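Local coordinates for probable transcriptional regulatory protein NarL (Mycobacterium tuberculosis, PDB 3EUL), which is the receiver domain of a DNA-binding response regulator that, once phosphorylated by NarS, probably controls genes of aerobic nitrate metabolism, at residues A[62-67]-A[130-135]; A[75-80]-A[104-109]; A[52-57]-A[80-85]. All coordinates share one frame; numbering follows the deposited sequence.

Interaction 1. Residues A[62-67]-A[130-135]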
loop_
_atom_site.group_PDB
_atom_site.type_symbol
_atom_site.label_atom_id
_atom_site.label_comp_id
_atom_site.label_asym_id
_atom_site.label_seq_id
_atom_site.Cartn_x
_atom_site.Cartn_y
_atom_site.Cartn_z
ATOM N N PRO A 62 -0.846 -10.186 -3.361
ATOM C CA PRO A 62 -1.365 -9.159 -4.221
ATOM C C PRO A 62 -0.248 -8.569 -5.071
ATOM O O PRO A 62 0.890 -8.611 -4.656
ATOM C CB PRO A 62 -1.860 -8.123 -3.225
ATOM C CG PRO A 62 -1.015 -8.295 -2.044
ATOM C CD PRO A 62 -0.813 -9.750 -1.949
ATOM N N ASP A 63 -0.595 -7.969 -6.199
ATOM C CA ASP A 63 0.373 -7.261 -7.045
ATOM C C ASP A 63 0.958 -6.048 -6.284
ATOM O O ASP A 63 2.161 -5.797 -6.306
ATOM C CB ASP A 63 -0.318 -6.801 -8.333
ATOM C CG ASP A 63 -0.884 -7.969 -9.125
ATOM O OD1 ASP A 63 -0.109 -8.929 -9.365
ATOM O OD2 ASP A 63 -2.085 -7.994 -9.422
ATOM N N VAL A 64 0.074 -5.326 -5.596
ATOM C CA VAL A 64 0.412 -4.121 -4.835
ATOM C C VAL A 64 -0.280 -4.139 -3.468
ATOM O O VAL A 64 -1.436 -4.587 -3.338
ATOM C CB VAL A 64 -0.075 -2.875 -5.571
ATOM C CG1 VAL A 64 0.292 -1.578 -4.803
ATOM C CG2 VAL A 64 0.511 -2.827 -6.926
ATOM N N ALA A 65 0.439 -3.690 -2.451
ATOM C CA ALA A 65 -0.152 -3.395 -1.172
ATOM C C ALA A 65 -0.062 -1.877 -1.008
ATOM O O ALA A 65 1.034 -1.315 -1.117
ATOM C CB ALA A 65 0.566 -4.117 -0.063
ATOM N N LEU A 66 -1.195 -1.195 -0.839
ATOM C CA LEU A 66 -1.161 0.232 -0.547
ATOM C C LEU A 66 -1.437 0.486 0.918
ATOM O O LEU A 66 -2.595 0.330 1.374
ATOM C CB LEU A 66 -2.205 0.939 -1.407
ATOM C CG LEU A 66 -2.400 2.427 -1.195
ATOM C CD1 LEU A 66 -1.111 3.209 -1.422
ATOM C CD2 LEU A 66 -3.536 2.867 -2.190
ATOM N N LEU A 67 -0.389 0.874 1.671
ATOM C CA LEU A 67 -0.439 0.876 3.128
ATOM C C LEU A 67 -0.089 2.221 3.764
ATOM O O LEU A 67 0.866 2.890 3.359
ATOM C CB LEU A 67 0.567 -0.119 3.666
ATOM C CG LEU A 67 0.483 -1.556 3.179
ATOM C CD1 LEU A 67 1.570 -2.384 3.852
ATOM C CD2 LEU A 67 -0.901 -2.092 3.464
ATOM N N LEU A 130 -1.562 1.385 -10.371
ATOM C CA LEU A 130 -1.398 0.744 -11.669
ATOM C C LEU A 130 0.039 0.816 -12.183
ATOM O O LEU A 130 0.557 -0.180 -12.688
ATOM C CB LEU A 130 -2.385 1.331 -12.703
ATOM C CG LEU A 130 -3.874 1.070 -12.394
ATOM C CD1 LEU A 130 -4.793 1.658 -13.481
ATOM C CD2 LEU A 130 -4.148 -0.423 -12.201
ATOM N N ASP A 131 0.695 1.962 -12.021
ATOM C CA ASP A 131 2.092 2.132 -12.464
ATOM C C ASP A 131 3.037 1.240 -11.643
ATOM O O ASP A 131 3.999 0.662 -12.160
ATOM C CB ASP A 131 2.534 3.588 -12.314
ATOM C CG ASP A 131 1.963 4.507 -13.386
ATOM O OD1 ASP A 131 1.413 4.014 -14.399
ATOM O OD2 ASP A 131 2.076 5.747 -13.220
ATOM N N CYS A 132 2.763 1.153 -10.353
ATOM C CA CYS A 132 3.528 0.319 -9.444
ATOM C C CYS A 132 3.413 -1.147 -9.842
ATOM O O CYS A 132 4.419 -1.848 -9.953
ATOM C CB CYS A 132 3.033 0.557 -8.025
ATOM S SG CYS A 132 3.960 -0.295 -6.738
ATOM N N ALA A 133 2.201 -1.604 -10.100
ATOM C CA ALA A 133 1.981 -2.974 -10.561
ATOM C C ALA A 133 2.713 -3.274 -11.888
ATOM O O ALA A 133 3.147 -4.400 -12.118
ATOM C CB ALA A 133 0.501 -3.226 -10.737
ATOM N N LYS A 134 2.829 -2.261 -12.742
ATOM C CA LYS A 134 3.462 -2.405 -14.058
ATOM C C LYS A 134 4.982 -2.398 -14.011
ATOM O O LYS A 134 5.640 -2.926 -14.919
ATOM C CB LYS A 134 3.068 -1.244 -14.967
ATOM C CG LYS A 134 1.775 -1.430 -15.747
ATOM C CD LYS A 134 1.665 -0.383 -16.859
ATOM C CE LYS A 134 1.476 1.050 -16.320
ATOM N NZ LYS A 134 0.116 1.258 -15.727
ATOM N N GLY A 135 5.548 -1.768 -12.991
ATOM C CA GLY A 135 6.931 -1.263 -13.117
ATOM C C GLY A 135 7.326 -0.420 -11.916
ATOM O O GLY A 135 7.644 -0.970 -10.858
#

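Interaction 2. Residues A[75-80]-A[104-109]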
loop_
_atom_site.group_PDB
_atom_site.type_symbol
_atom_site.label_atom_id
_atom_site.label_comp_id
_atom_site.label_asym_id
_atom_site.label_seq_id
_atom_site.Cartn_x
_atom_site.Cartn_y
_atom_site.Cartn_z
ATOM N N ASP A 75 4.547 -0.801 11.354
ATOM C CA ASP A 75 4.351 0.316 10.466
ATOM C C ASP A 75 4.559 -0.097 9.024
ATOM O O ASP A 75 4.998 -1.225 8.764
ATOM C CB ASP A 75 5.202 1.547 10.870
ATOM C CG ASP A 75 6.695 1.404 10.607
ATOM O OD1 ASP A 75 7.144 0.971 9.514
ATOM O OD2 ASP A 75 7.439 1.859 11.514
ATOM N N GLY A 76 4.216 0.797 8.108
ATOM C CA GLY A 76 4.315 0.524 6.665
ATOM C C GLY A 76 5.691 0.099 6.172
ATOM O O GLY A 76 5.796 -0.744 5.279
ATOM N N ALA A 77 6.755 0.674 6.723
ATOM C CA ALA A 77 8.140 0.318 6.309
ATOM C C ALA A 77 8.583 -1.023 6.846
ATOM O O ALA A 77 9.331 -1.727 6.158
ATOM C CB ALA A 77 9.151 1.416 6.716
ATOM N N GLN A 78 8.166 -1.356 8.077
ATOM C CA GLN A 78 8.385 -2.691 8.642
ATOM C C GLN A 78 7.694 -3.767 7.797
ATOM O O GLN A 78 8.287 -4.813 7.511
ATOM C CB GLN A 78 7.918 -2.784 10.094
ATOM C CG GLN A 78 8.582 -1.785 10.981
ATOM C CD GLN A 78 8.182 -1.946 12.425
ATOM O OE1 GLN A 78 7.068 -1.612 12.808
ATOM N NE2 GLN A 78 9.099 -2.461 13.236
ATOM N N VAL A 79 6.473 -3.509 7.373
ATOM C CA VAL A 79 5.807 -4.449 6.479
ATOM C C VAL A 79 6.549 -4.544 5.161
ATOM O O VAL A 79 6.761 -5.659 4.684
ATOM C CB VAL A 79 4.321 -4.085 6.194
ATOM C CG1 VAL A 79 3.677 -5.099 5.193
ATOM C CG2 VAL A 79 3.505 -4.007 7.462
ATOM N N ALA A 80 6.926 -3.401 4.564
ATOM C CA ALA A 80 7.716 -3.420 3.311
ATOM C C ALA A 80 9.006 -4.249 3.444
ATOM O O ALA A 80 9.358 -5.062 2.564
ATOM C CB ALA A 80 8.025 -2.026 2.823
ATOM N N VAL A 104 10.873 9.247 4.347
ATOM C CA VAL A 104 10.704 8.696 2.982
ATOM C C VAL A 104 11.928 7.877 2.580
ATOM O O VAL A 104 11.798 6.732 2.098
ATOM C CB VAL A 104 10.455 9.813 1.978
ATOM C CG1 VAL A 104 10.415 9.264 0.501
ATOM C CG2 VAL A 104 9.158 10.568 2.345
ATOM N N TYR A 105 13.115 8.470 2.746
ATOM C CA TYR A 105 14.347 7.808 2.371
ATOM C C TYR A 105 14.517 6.460 3.089
ATOM O O TYR A 105 14.937 5.491 2.481
ATOM C CB TYR A 105 15.548 8.716 2.691
ATOM C CG TYR A 105 16.875 8.211 2.183
ATOM C CD1 TYR A 105 17.302 8.466 0.873
ATOM C CD2 TYR A 105 17.725 7.504 3.010
ATOM C CE1 TYR A 105 18.506 8.044 0.431
ATOM C CE2 TYR A 105 18.962 7.079 2.562
ATOM C CZ TYR A 105 19.337 7.325 1.267
ATOM O OH TYR A 105 20.570 6.884 0.805
ATOM N N GLN A 106 14.260 6.432 4.387
ATOM C CA GLN A 106 14.430 5.203 5.168
ATOM C C GLN A 106 13.427 4.132 4.762
ATOM O O GLN A 106 13.756 2.941 4.737
ATOM C CB GLN A 106 14.254 5.485 6.669
ATOM C CG GLN A 106 14.849 4.416 7.614
ATOM C CD GLN A 106 14.198 3.024 7.515
ATOM O OE1 GLN A 106 12.976 2.855 7.615
ATOM N NE2 GLN A 106 15.047 2.006 7.366
ATOM N N ALA A 107 12.206 4.551 4.448
ATOM C CA ALA A 107 11.182 3.624 3.972
ATOM C C ALA A 107 11.554 2.984 2.647
ATOM O O ALA A 107 11.457 1.756 2.511
ATOM C CB ALA A 107 9.818 4.362 3.859
ATOM N N LEU A 108 12.076 3.796 1.718
ATOM C CA LEU A 108 12.544 3.304 0.416
ATOM C C LEU A 108 13.738 2.372 0.590
ATOM O O LEU A 108 13.865 1.362 -0.093
ATOM C CB LEU A 108 12.895 4.486 -0.513
ATOM C CG LEU A 108 11.716 5.408 -0.883
ATOM C CD1 LEU A 108 12.217 6.652 -1.606
ATOM C CD2 LEU A 108 10.683 4.631 -1.733
ATOM N N GLN A 109 14.612 2.708 1.516
ATOM C CA GLN A 109 15.699 1.824 1.905
ATOM C C GLN A 109 15.196 0.495 2.467
ATOM O O GLN A 109 15.840 -0.517 2.195
ATOM C CB GLN A 109 16.643 2.478 2.916
ATOM C CG GLN A 109 17.290 3.802 2.426
ATOM C CD GLN A 109 18.363 3.639 1.351
ATOM O OE1 GLN A 109 18.165 4.040 0.200
ATOM N NE2 GLN A 109 19.531 3.140 1.740
#

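Interaction 3. Residues A[52-57]-A[80-85]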
loop_
_atom_site.group_PDB
_atom_site.type_symbol
_atom_site.label_atom_id
_atom_site.label_comp_id
_atom_site.label_asym_id
_atom_site.label_seq_id
_atom_site.Cartn_x
_atom_site.Cartn_y
_atom_site.Cartn_z
ATOM N N ALA A 52 -1.735 -7.513 10.435
ATOM C CA ALA A 52 -2.823 -8.023 9.657
ATOM C C ALA A 52 -2.607 -7.781 8.149
ATOM O O ALA A 52 -2.946 -8.622 7.325
ATOM C CB ALA A 52 -4.168 -7.370 10.133
ATOM N N ALA A 53 -2.095 -6.608 7.807
ATOM C CA ALA A 53 -1.711 -6.275 6.437
ATOM C C ALA A 53 -0.672 -7.252 5.929
ATOM O O ALA A 53 -0.757 -7.758 4.810
ATOM C CB ALA A 53 -1.151 -4.827 6.395
ATOM N N LEU A 54 0.313 -7.541 6.745
ATOM C CA LEU A 54 1.340 -8.503 6.338
ATOM C C LEU A 54 0.764 -9.917 6.106
ATOM O O LEU A 54 1.113 -10.607 5.135
ATOM C CB LEU A 54 2.442 -8.529 7.376
ATOM C CG LEU A 54 3.549 -9.528 7.097
ATOM C CD1 LEU A 54 4.232 -9.231 5.788
ATOM C CD2 LEU A 54 4.547 -9.532 8.245
ATOM N N GLU A 55 -0.135 -10.329 6.990
ATOM C CA GLU A 55 -0.760 -11.617 6.843
ATOM C C GLU A 55 -1.616 -11.688 5.595
ATOM O O GLU A 55 -1.604 -12.716 4.930
ATOM C CB GLU A 55 -1.568 -11.978 8.086
ATOM C CG GLU A 55 -2.096 -13.392 8.065
ATOM C CD GLU A 55 -1.018 -14.492 8.132
ATOM O OE1 GLU A 55 0.070 -14.308 8.747
ATOM O OE2 GLU A 55 -1.300 -15.588 7.590
ATOM N N LEU A 56 -2.351 -10.611 5.264
ATOM C CA LEU A 56 -3.133 -10.589 4.046
ATOM C C LEU A 56 -2.254 -10.651 2.810
ATOM O O LEU A 56 -2.629 -11.250 1.791
ATOM C CB LEU A 56 -3.989 -9.329 3.950
ATOM C CG LEU A 56 -5.258 -9.218 4.783
ATOM C CD1 LEU A 56 -5.782 -7.820 4.622
ATOM C CD2 LEU A 56 -6.351 -10.217 4.382
ATOM N N ILE A 57 -1.095 -9.991 2.887
ATOM C CA ILE A 57 -0.136 -10.030 1.786
ATOM C C ILE A 57 0.373 -11.466 1.602
ATOM O O ILE A 57 0.455 -11.960 0.470
ATOM C CB ILE A 57 1.020 -9.003 1.998
ATOM C CG1 ILE A 57 0.469 -7.569 1.910
ATOM C CG2 ILE A 57 2.157 -9.200 0.973
ATOM C CD1 ILE A 57 1.404 -6.488 2.471
ATOM N N ALA A 80 6.926 -3.401 4.564
ATOM C CA ALA A 80 7.716 -3.420 3.311
ATOM C C ALA A 80 9.006 -4.249 3.444
ATOM O O ALA A 80 9.358 -5.062 2.564
ATOM C CB ALA A 80 8.025 -2.026 2.823
ATOM N N ALA A 81 9.698 -4.075 4.566
ATOM C CA ALA A 81 10.925 -4.840 4.862
ATOM C C ALA A 81 10.710 -6.353 4.909
ATOM O O ALA A 81 11.530 -7.140 4.379
ATOM C CB ALA A 81 11.503 -4.369 6.231
ATOM N N ALA A 82 9.641 -6.748 5.604
ATOM C CA ALA A 82 9.253 -8.119 5.805
ATOM C C ALA A 82 8.864 -8.781 4.477
ATOM O O ALA A 82 9.273 -9.903 4.216
ATOM C CB ALA A 82 8.061 -8.194 6.821
ATOM N N VAL A 83 8.079 -8.082 3.655
ATOM C CA VAL A 83 7.672 -8.575 2.327
ATOM C C VAL A 83 8.880 -8.837 1.433
ATOM O O VAL A 83 9.020 -9.929 0.863
ATOM C CB VAL A 83 6.636 -7.602 1.642
ATOM C CG1 VAL A 83 6.335 -8.029 0.162
ATOM C CG2 VAL A 83 5.332 -7.580 2.467
ATOM N N ARG A 84 9.791 -7.885 1.379
ATOM C CA ARG A 84 11.061 -8.062 0.670
ATOM C C ARG A 84 11.872 -9.225 1.294
ATOM O O ARG A 84 12.321 -10.113 0.573
ATOM C CB ARG A 84 11.858 -6.730 0.628
ATOM C CG ARG A 84 13.220 -6.839 -0.090
ATOM C CD ARG A 84 13.846 -5.477 -0.263
ATOM N NE ARG A 84 14.372 -5.002 1.009
ATOM C CZ ARG A 84 15.018 -3.851 1.179
ATOM N NH1 ARG A 84 15.482 -3.528 2.387
ATOM N NH2 ARG A 84 15.200 -3.026 0.151
ATOM N N SER A 85 11.998 -9.273 2.625
ATOM C CA SER A 85 12.719 -10.381 3.303
ATOM C C SER A 85 12.153 -11.763 2.975
ATOM O O SER A 85 12.911 -12.716 2.792
ATOM C CB SER A 85 12.724 -10.211 4.847
ATOM O OG SER A 85 11.709 -11.043 5.420
#

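Interaction 1. Residues A[62-67]-A[130-135]
Val64 lays its CG2 methyl against the last turn of helix 122-134, where it overlaps the methyl of Ala133 and the backbone beside it. This is a strand-to-helix contact of the CheY-like receiver fold, in which a parallel five-stranded sheet is sandwiched between helices; residues 64-67 belong to its central strand and 130-134 to the final helix. The two branches of Val64 are divided by its torsion: with CG1 anti to the backbone N (chi1 -179°), CG2 is left beside that nitrogen and turned to the helix, 3.8 Å from Ala133 CB. The same methyl lies 4.3 Å from SG of Cys132, so one branch meets two consecutive helical residues. Cys132 is buried, and its side chain also touches Ala113. One residue earlier the character changes. Asp63 offers only its CB to the helix, 4.4 Å from Ala133 CB, while its carboxylate turns to a partner on the neighbouring strand, OD2 accepting from the backbone N of Arg17. Val16, on strand 16-21, touches both Asp63 and Ala133. No hydrogen bond joins the two segments. The polar chemistry of the helix end stays local: Lys134 NZ forms a salt bridge with OD1 of Asp131 at 3.3 Å, the hydrogen bond within it being weak, and OD2 of the same aspartate is held by Lys127.

Interaction 2. Residues A[75-80]-A[104-109]
Gln106 is the first residue of 104-109 to meet the other helix, the end of its side chain coming up to the methyl of Ala77. In this receiver domain of the CheY-like alpha/beta fold, helices 76-85 and 101-109 are successive helices of the alternating strand-helix chain, and their closest approach here is between two alanines. The chain of Gln106 leaves with CG anti to the backbone N (chi1 -161°) and bends at the next bond, which swings its end toward Ala77 on the solvent-exposed side of the contact. At Ala107 the contact becomes buried and close: its CA lies 5.1 Å from the CA of Ala77, a spacing that two methyl side chains permit. Ala77 CB rests 4.1 Å from CA of Ala107 and 4.2 Å from its CB, touching backbone and methyl alike. Beneath them, Leu94 and Phe115 of the sheet also pack on Ala107. Gln109 ends the helix, and its carbonyl O accepts a hydrogen bond from Arg84 NH1. The start of the opposing helix is fixed by a capping box: Gln78 N donates to Asp75 OD1 nearly straight (164°), on the syn side though 34° out of the carboxylate plane, and in return Asp75 N meets a lone pair of Gln78 OE1 at 3.0 Å.

Interaction 3. Residues A[52-57]-A[80-85]
Leu54 and Val83 lie side by side but point opposite ways, bringing the CD1 methyl of the leucine to 3.9 Å from CG2 of the valine. The forked end of Leu54 is the larger bump, and it fits over a shallow place left by the short side chain of Ala82: CD2 is 4.0 Å from Ala82 CB, and CD1 comes almost as near, so the fork straddles that methyl. An extended first torsion, CG anti to the backbone N at 178°, carries the fork out to the other helix. Helices 50-60 and 76-85 are successive crossover helices on one face of the parallel sheet in this CheY-like receiver domain; their segments run nearly alongside, with axes 10.5 Å apart and crossing at -27°. On the sheet side of Leu54, Ile57 and Val83 are set roughly perpendicular. Val83 CG2 is the bump here, entering between Leu54 and Ile57: it lies 3.9 Å from CG2 of Ile57 and 4.1 Å from its CD1, as well as against the leucine. Below this, Val92 backs Val83 while Ala65 and Thr90 back Ile57. Away from the interface, Ser85 OG donates to Ala82 O at 2.9 Å, tilted 20° from the carbonyl plane.

The three contacts illustrate how one receiver fold varies its packing with place. Interaction 1 joins the central strand to the last helix and lies nearest the chain centre, whereas interactions 2 and 3 join helices lying side by side and share helix 76-85, with Ala80 common to both segments. Interaction 2 is a buried alanine pair with an exposed glutamine beside it, drawing backbones close; interaction 3 fills a wider gap with branched side chains and, like interaction 1, is partly buried. No hydrogen bond crosses any of them; interactions 1 and 3 meet through apolar groups, while interaction 2 adds the amide end of Gln106. They also connect: Ile57 CD1 packs on both Ala65 and Val79, and Leu67 meets Val79.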